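Local coordinates for protein fumarate reductase iron-sulfur subunit (PDB 7D6V) that carries a 2Fe-2S, a 4Fe-4S and a 3Fe-4S cluster in mycobacterial succinate dehydrogenase 1 and probably relays electrons from the flavoprotein subunit towards quinone, at residues B[61-66]-B[148-153]; B[144-149]-B[213-218]. All blocks are in the same frame, centred on the assembly; numbering follows the deposited sequence.

Contact 1: B[61-66]-B[148-153]; sequences SCSAEI and CFLCQN. With SF4 (iron/sulfur cluster), chain F; FES (Fe2/s2 (inorganic) cluster), chain E.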
loop_
_atom_site.group_PDB
_atom_site.type_symbol
_atom_site.label_atom_id
_atom_site.label_comp_id
_atom_site.label_asym_id
_atom_site.label_seq_id
_atom_site.Cartn_x
_atom_site.Cartn_y
_atom_site.Cartn_z
ATOM N N SER B 61 3.700 -4.248 -6.416
ATOM C CA SER B 61 4.438 -4.576 -7.628
ATOM C C SER B 61 4.786 -6.057 -7.703
ATOM O O SER B 61 4.718 -6.658 -8.780
ATOM C CB SER B 61 5.706 -3.730 -7.711
ATOM O OG SER B 61 5.407 -2.356 -7.584
ATOM N N CYS B 62 5.232 -6.606 -6.575
ATOM C CA CYS B 62 5.701 -7.990 -6.494
ATOM C C CYS B 62 4.669 -9.089 -6.265
ATOM O O CYS B 62 4.958 -10.077 -5.590
ATOM C CB CYS B 62 6.805 -8.103 -5.437
ATOM S SG CYS B 62 6.203 -8.203 -3.735
ATOM N N SER B 63 3.474 -8.933 -6.818
ATOM C CA SER B 63 2.466 -9.974 -6.678
ATOM C C SER B 63 2.845 -11.199 -7.501
ATOM O O SER B 63 3.168 -11.088 -8.686
ATOM C CB SER B 63 1.102 -9.450 -7.114
ATOM O OG SER B 63 0.728 -8.315 -6.359
ATOM N N ALA B 64 2.802 -12.369 -6.873
ATOM C CA ALA B 64 3.038 -13.629 -7.563
ATOM C C ALA B 64 2.240 -14.709 -6.846
ATOM O O ALA B 64 1.445 -14.421 -5.951
ATOM C CB ALA B 64 4.535 -13.953 -7.618
ATOM N N GLU B 65 2.441 -15.958 -7.246
ATOM C CA GLU B 65 1.854 -17.107 -6.561
ATOM C C GLU B 65 3.015 -17.944 -6.042
ATOM O O GLU B 65 3.670 -18.656 -6.807
ATOM C CB GLU B 65 0.934 -17.888 -7.489
ATOM C CG GLU B 65 -0.223 -17.048 -8.001
ATOM C CD GLU B 65 -1.238 -17.846 -8.780
ATOM O OE1 GLU B 65 -1.157 -19.091 -8.766
ATOM O OE2 GLU B 65 -2.119 -17.229 -9.409
ATOM N N ILE B 66 3.262 -17.856 -4.734
ATOM C CA ILE B 66 4.559 -18.246 -4.191
ATOM C C ILE B 66 4.685 -19.757 -4.084
ATOM O O ILE B 66 5.732 -20.323 -4.415
ATOM C CB ILE B 66 4.800 -17.561 -2.836
ATOM C CG1 ILE B 66 5.094 -16.080 -3.052
ATOM C CG2 ILE B 66 5.950 -18.219 -2.103
ATOM C CD1 ILE B 66 6.128 -15.836 -4.107
ATOM N N CYS B 148 -2.352 -4.168 -5.406
ATOM C CA CYS B 148 -1.577 -5.352 -5.752
ATOM C C CYS B 148 -2.375 -6.229 -6.715
ATOM O O CYS B 148 -1.808 -6.895 -7.581
ATOM C CB CYS B 148 -1.210 -6.143 -4.496
ATOM S SG CYS B 148 -2.462 -7.340 -3.975
ATOM N N PHE B 149 -3.695 -6.221 -6.554
ATOM C CA PHE B 149 -4.589 -7.002 -7.404
ATOM C C PHE B 149 -4.518 -8.494 -7.113
ATOM O O PHE B 149 -4.876 -9.313 -7.964
ATOM C CB PHE B 149 -4.314 -6.728 -8.885
ATOM C CG PHE B 149 -4.320 -5.270 -9.238
ATOM C CD1 PHE B 149 -5.370 -4.457 -8.850
ATOM C CD2 PHE B 149 -3.271 -4.709 -9.940
ATOM C CE1 PHE B 149 -5.378 -3.117 -9.167
ATOM C CE2 PHE B 149 -3.275 -3.371 -10.260
ATOM C CZ PHE B 149 -4.330 -2.573 -9.873
ATOM N N LEU B 150 -4.073 -8.869 -5.914
ATOM C CA LEU B 150 -4.100 -10.275 -5.527
ATOM C C LEU B 150 -5.532 -10.763 -5.355
ATOM O O LEU B 150 -5.847 -11.915 -5.675
ATOM C CB LEU B 150 -3.299 -10.483 -4.243
ATOM C CG LEU B 150 -1.776 -10.404 -4.362
ATOM C CD1 LEU B 150 -1.132 -10.417 -2.990
ATOM C CD2 LEU B 150 -1.238 -11.529 -5.218
ATOM N N CYS B 151 -6.403 -9.862 -4.910
ATOM C CA CYS B 151 -7.813 -10.179 -4.750
ATOM C C CYS B 151 -8.382 -10.468 -6.135
ATOM O O CYS B 151 -9.087 -11.457 -6.333
ATOM C CB CYS B 151 -8.559 -9.013 -4.101
ATOM S SG CYS B 151 -8.558 -7.490 -5.074
ATOM N N GLN B 152 -8.070 -9.596 -7.093
ATOM C CA GLN B 152 -8.526 -9.781 -8.464
ATOM C C GLN B 152 -7.990 -11.080 -9.043
ATOM O O GLN B 152 -8.684 -11.766 -9.801
ATOM C CB GLN B 152 -8.086 -8.598 -9.322
ATOM C CG GLN B 152 -8.436 -7.245 -8.746
ATOM C CD GLN B 152 -9.822 -6.791 -9.138
ATOM O OE1 GLN B 152 -10.700 -6.654 -8.295
ATOM N NE2 GLN B 152 -10.024 -6.548 -10.422
ATOM N N ASN B 153 -6.746 -11.423 -8.710
ATOM C CA ASN B 153 -6.153 -12.661 -9.200
ATOM C C ASN B 153 -6.869 -13.889 -8.650
ATOM O O ASN B 153 -7.110 -14.852 -9.384
ATOM C CB ASN B 153 -4.671 -12.702 -8.835
ATOM C CG ASN B 153 -3.993 -13.963 -9.308
ATOM O OD1 ASN B 153 -3.853 -14.193 -10.505
ATOM N ND2 ASN B 153 -3.564 -14.789 -8.368
HETATM FE FE1 SF4 F . -7.116 -6.474 -3.379
HETATM FE FE2 SF4 F . -6.168 -5.946 -0.562
HETATM FE FE3 SF4 F . -6.090 -3.738 -2.620
HETATM FE FE4 SF4 F . -4.176 -6.065 -2.828
HETATM S S1 SF4 F . -4.658 -4.637 -1.315
HETATM S S2 SF4 F . -5.607 -5.166 -4.132
HETATM S S3 SF4 F . -5.686 -7.374 -2.073
HETATM S S4 SF4 F . -7.599 -5.046 -1.867
HETATM FE FE1 FES E . 6.354 -2.981 -3.521
HETATM FE FE2 FES E . 6.458 -5.971 -2.647
HETATM S S1 FES E . 7.754 -4.675 -3.926
HETATM S S2 FES E . 4.851 -4.418 -2.705
#
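Ser63 and Glu65 of strand 63-65 meet Cys148, Leu150 and Asn153 at the start of helix 150-154, where the 2Fe-2S domain packs on the dicluster domain. From Ser63, CB comes first: it rests against Leu150 CD2 at 3.7 Å, a small methylene against a methyl group. The next atom, OG, stands beside the serine's own backbone N (chi1 -58°) and donates a hydrogen bond of 3.2 Å to Cys148 O, which it approaches from above the carbonyl plane. Serine suits this place because its short side chain lets a hydroxyl donate to Cys148 O while CB packs on Leu150.

At the other end of the strand, the extended Glu65 chain crosses the Asn153 side chain obliquely. Asn153 ND2 donates to Glu65 OE2 over 3.0 Å in a nearly straight bond (171°). OE2 lies in the plane of the amide, whereas the amide nitrogen meets the carboxylate on its anti side, 33° out of plane. OE2 is gripped further by a salt bridge to Arg159 and a hydrogen bond from Arg93 N; the buried carboxylate thus has several donors around it, consistent with a charged Glu65.

Both segments also carry cluster ligands. Cys62 SG binds FE2 of the 2Fe-2S cluster at 2.5 Å, and Cys148 SG binds FE4 of the 4Fe-4S cluster at 2.4 Å while accepting a hydrogen bond from Leu150 N. Polar bonds therefore tie the two cluster-bearing domains together within a few residues of their ligands.

Contact 2: B[144-149]-B[213-218]; sequences KCIECF and CPEHIK. With SF4 (iron/sulfur cluster), chain F.
The 4Fe-4S site of a ferredoxin-like dicluster domain is built here in the classic way: a Cys-x-x-Cys-x-x-Cys loop, including Cys145 and Ile146, meets a distant Cys-Pro pair followed by Glu215 and Ile217. Cys145 SG binds FE3 at 2.4 Å, and Cys148 and Cys151 bind two further irons; Cys213 SG lies 2.8 Å from FE2, longer than the others, and is consistent with the fourth ligand. Pro214 lays its CD against the sulfide S3 (3.8 Å).

Cys145 SG is anti to its backbone N (chi1 155°) and reaches the iron, while its CB makes an apolar contact with Ile217 CD1 at 3.8 Å; the branched Ile217 fills the space beside Cys145 and packs on Met175 and helix 133-142. Ile146 and Glu215 cross at about a right angle in van der Waals contact, Glu215 OE1 lying against Ile146 CD1 (3.7 Å) and CG1. The Glu215 methylene CG rests 3.5 Å from Lys144 O.

Nearer the surface, the Lys144 and Ile217 side chains lie alongside, running in opposite senses. Lysine's length lets NZ reach a backbone carbonyl, Glu215 O, in a weak hydrogen bond of 3.3 Å. A type I turn from Cys213 to His216 folds the chain back until Ile217 N donates to Cys213 SG, 3.2 Å away and nearly straight at 171°.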
loop_
_atom_site.group_PDB
_atom_site.type_symbol
_atom_site.label_atom_id
_atom_site.label_comp_id
_atom_site.label_asym_id
_atom_site.label_seq_id
_atom_site.Cartn_x
_atom_site.Cartn_y
_atom_site.Cartn_z
ATOM N N LYS B 144 -6.858 1.926 2.484
ATOM C CA LYS B 144 -5.594 1.267 2.783
ATOM C C LYS B 144 -5.084 0.416 1.632
ATOM O O LYS B 144 -3.966 -0.100 1.714
ATOM C CB LYS B 144 -5.737 0.379 4.022
ATOM C CG LYS B 144 -5.684 1.110 5.344
ATOM C CD LYS B 144 -6.325 0.282 6.440
ATOM C CE LYS B 144 -5.685 -1.089 6.530
ATOM N NZ LYS B 144 -6.662 -2.137 6.935
ATOM N N CYS B 145 -5.903 0.223 0.609
ATOM C CA CYS B 145 -5.568 -0.678 -0.494
ATOM C C CYS B 145 -4.400 -0.403 -1.448
ATOM O O CYS B 145 -4.516 0.422 -2.355
ATOM C CB CYS B 145 -6.828 -0.954 -1.326
ATOM S SG CYS B 145 -6.503 -1.415 -3.043
ATOM N N ILE B 146 -3.280 -1.098 -1.245
ATOM C CA ILE B 146 -2.183 -1.005 -2.198
ATOM C C ILE B 146 -2.579 -1.851 -3.400
ATOM O O ILE B 146 -2.905 -3.033 -3.263
ATOM C CB ILE B 146 -0.850 -1.463 -1.579
ATOM C CG1 ILE B 146 -0.872 -2.945 -1.199
ATOM C CG2 ILE B 146 -0.537 -0.645 -0.343
ATOM C CD1 ILE B 146 0.489 -3.561 -1.061
ATOM N N GLU B 147 -2.605 -1.244 -4.577
ATOM C CA GLU B 147 -3.231 -1.933 -5.695
ATOM C C GLU B 147 -2.350 -3.080 -6.170
ATOM O O GLU B 147 -1.709 -3.000 -7.221
ATOM C CB GLU B 147 -3.531 -0.947 -6.821
ATOM C CG GLU B 147 -4.733 -0.077 -6.526
ATOM C CD GLU B 147 -5.012 0.926 -7.617
ATOM O OE1 GLU B 147 -4.063 1.318 -8.324
ATOM O OE2 GLU B 147 -6.184 1.324 -7.769
ATOM N N CYS B 148 -2.352 -4.168 -5.406
ATOM C CA CYS B 148 -1.577 -5.352 -5.752
ATOM C C CYS B 148 -2.375 -6.229 -6.715
ATOM O O CYS B 148 -1.808 -6.895 -7.581
ATOM C CB CYS B 148 -1.210 -6.143 -4.496
ATOM S SG CYS B 148 -2.462 -7.340 -3.975
ATOM N N PHE B 149 -3.695 -6.221 -6.554
ATOM C CA PHE B 149 -4.589 -7.002 -7.404
ATOM C C PHE B 149 -4.518 -8.494 -7.113
ATOM O O PHE B 149 -4.876 -9.313 -7.964
ATOM C CB PHE B 149 -4.314 -6.728 -8.885
ATOM C CG PHE B 149 -4.320 -5.270 -9.238
ATOM C CD1 PHE B 149 -5.370 -4.457 -8.850
ATOM C CD2 PHE B 149 -3.271 -4.709 -9.940
ATOM C CE1 PHE B 149 -5.378 -3.117 -9.167
ATOM C CE2 PHE B 149 -3.275 -3.371 -10.260
ATOM C CZ PHE B 149 -4.330 -2.573 -9.873
ATOM N N CYS B 213 -5.653 -10.664 0.954
ATOM C CA CYS B 213 -5.272 -9.261 1.114
ATOM C C CYS B 213 -4.090 -9.009 2.051
ATOM O O CYS B 213 -4.183 -9.274 3.250
ATOM C CB CYS B 213 -6.478 -8.435 1.571
ATOM S SG CYS B 213 -6.078 -6.746 2.076
ATOM N N PRO B 214 -2.971 -8.495 1.507
ATOM C CA PRO B 214 -1.845 -8.199 2.402
ATOM C C PRO B 214 -2.141 -7.088 3.388
ATOM O O PRO B 214 -1.463 -7.000 4.417
ATOM C CB PRO B 214 -0.720 -7.796 1.436
ATOM C CG PRO B 214 -1.214 -8.148 0.066
ATOM C CD PRO B 214 -2.691 -8.102 0.120
ATOM N N GLU B 215 -3.124 -6.243 3.106
ATOM C CA GLU B 215 -3.491 -5.145 3.984
ATOM C C GLU B 215 -4.551 -5.535 5.001
ATOM O O GLU B 215 -4.918 -4.703 5.835
ATOM C CB GLU B 215 -3.981 -3.957 3.155
ATOM C CG GLU B 215 -2.926 -3.386 2.231
ATOM C CD GLU B 215 -1.631 -3.081 2.949
ATOM O OE1 GLU B 215 -0.575 -3.572 2.507
ATOM O OE2 GLU B 215 -1.669 -2.351 3.960
ATOM N N HIS B 216 -5.041 -6.774 4.950
ATOM C CA HIS B 216 -6.020 -7.291 5.905
ATOM C C HIS B 216 -7.297 -6.456 5.907
ATOM O O HIS B 216 -7.893 -6.201 6.954
ATOM C CB HIS B 216 -5.422 -7.386 7.308
ATOM C CG HIS B 216 -4.100 -8.082 7.349
ATOM N ND1 HIS B 216 -3.950 -9.409 7.010
ATOM C CD2 HIS B 216 -2.865 -7.634 7.672
ATOM C CE1 HIS B 216 -2.679 -9.749 7.130
ATOM N NE2 HIS B 216 -2.000 -8.691 7.529
ATOM N N ILE B 217 -7.713 -6.024 4.724
ATOM C CA ILE B 217 -8.993 -5.346 4.566
ATOM C C ILE B 217 -10.102 -6.390 4.573
ATOM O O ILE B 217 -10.004 -7.423 3.902
ATOM C CB ILE B 217 -9.016 -4.518 3.273
ATOM C CG1 ILE B 217 -7.803 -3.589 3.214
ATOM C CG2 ILE B 217 -10.308 -3.724 3.170
ATOM C CD1 ILE B 217 -7.647 -2.872 1.899
ATOM N N LYS B 218 -11.156 -6.128 5.344
ATOM C CA LYS B 218 -12.306 -7.027 5.427
ATOM C C LYS B 218 -13.197 -6.796 4.206
ATOM O O LYS B 218 -14.278 -6.211 4.278
ATOM C CB LYS B 218 -13.070 -6.794 6.721
ATOM C CG LYS B 218 -12.270 -7.053 7.979
ATOM C CD LYS B 218 -11.959 -8.520 8.150
ATOM C CE LYS B 218 -11.156 -8.753 9.412
ATOM N NZ LYS B 218 -11.969 -8.475 10.627
HETATM FE FE1 SF4 F . -7.116 -6.474 -3.379
HETATM FE FE2 SF4 F . -6.168 -5.946 -0.562
HETATM FE FE3 SF4 F . -6.090 -3.738 -2.620
HETATM FE FE4 SF4 F . -4.176 -6.065 -2.828
HETATM S S1 SF4 F . -4.658 -4.637 -1.315
HETATM S S2 SF4 F . -5.607 -5.166 -4.132
HETATM S S3 SF4 F . -5.686 -7.374 -2.073
HETATM S S4 SF4 F . -7.599 -5.046 -1.867
#

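Both contacts touch the same 4Fe-4S cluster, their centres about 10 Å apart and close to the centre of the folded chain. Along the sequence the order is 61-66, 144-149, 148-153 and 213-218: 144-149 runs into 148-153, which holds the first turn of helix 150-154, and the two share Cys148 and Phe149. The contacts also touch directly, Leu150 CD1 packing on Pro214 CG at 3.8 Å. Contact 1 joins two domains, the strand 63-65 side and the dicluster side; contact 2 stays within the dicluster domain, ahead of helix 219-235. Contact 1 carries ligands of both clusters and contact 2 lies at the 4Fe-4S site, consistent with electron transfer between neighbouring centres.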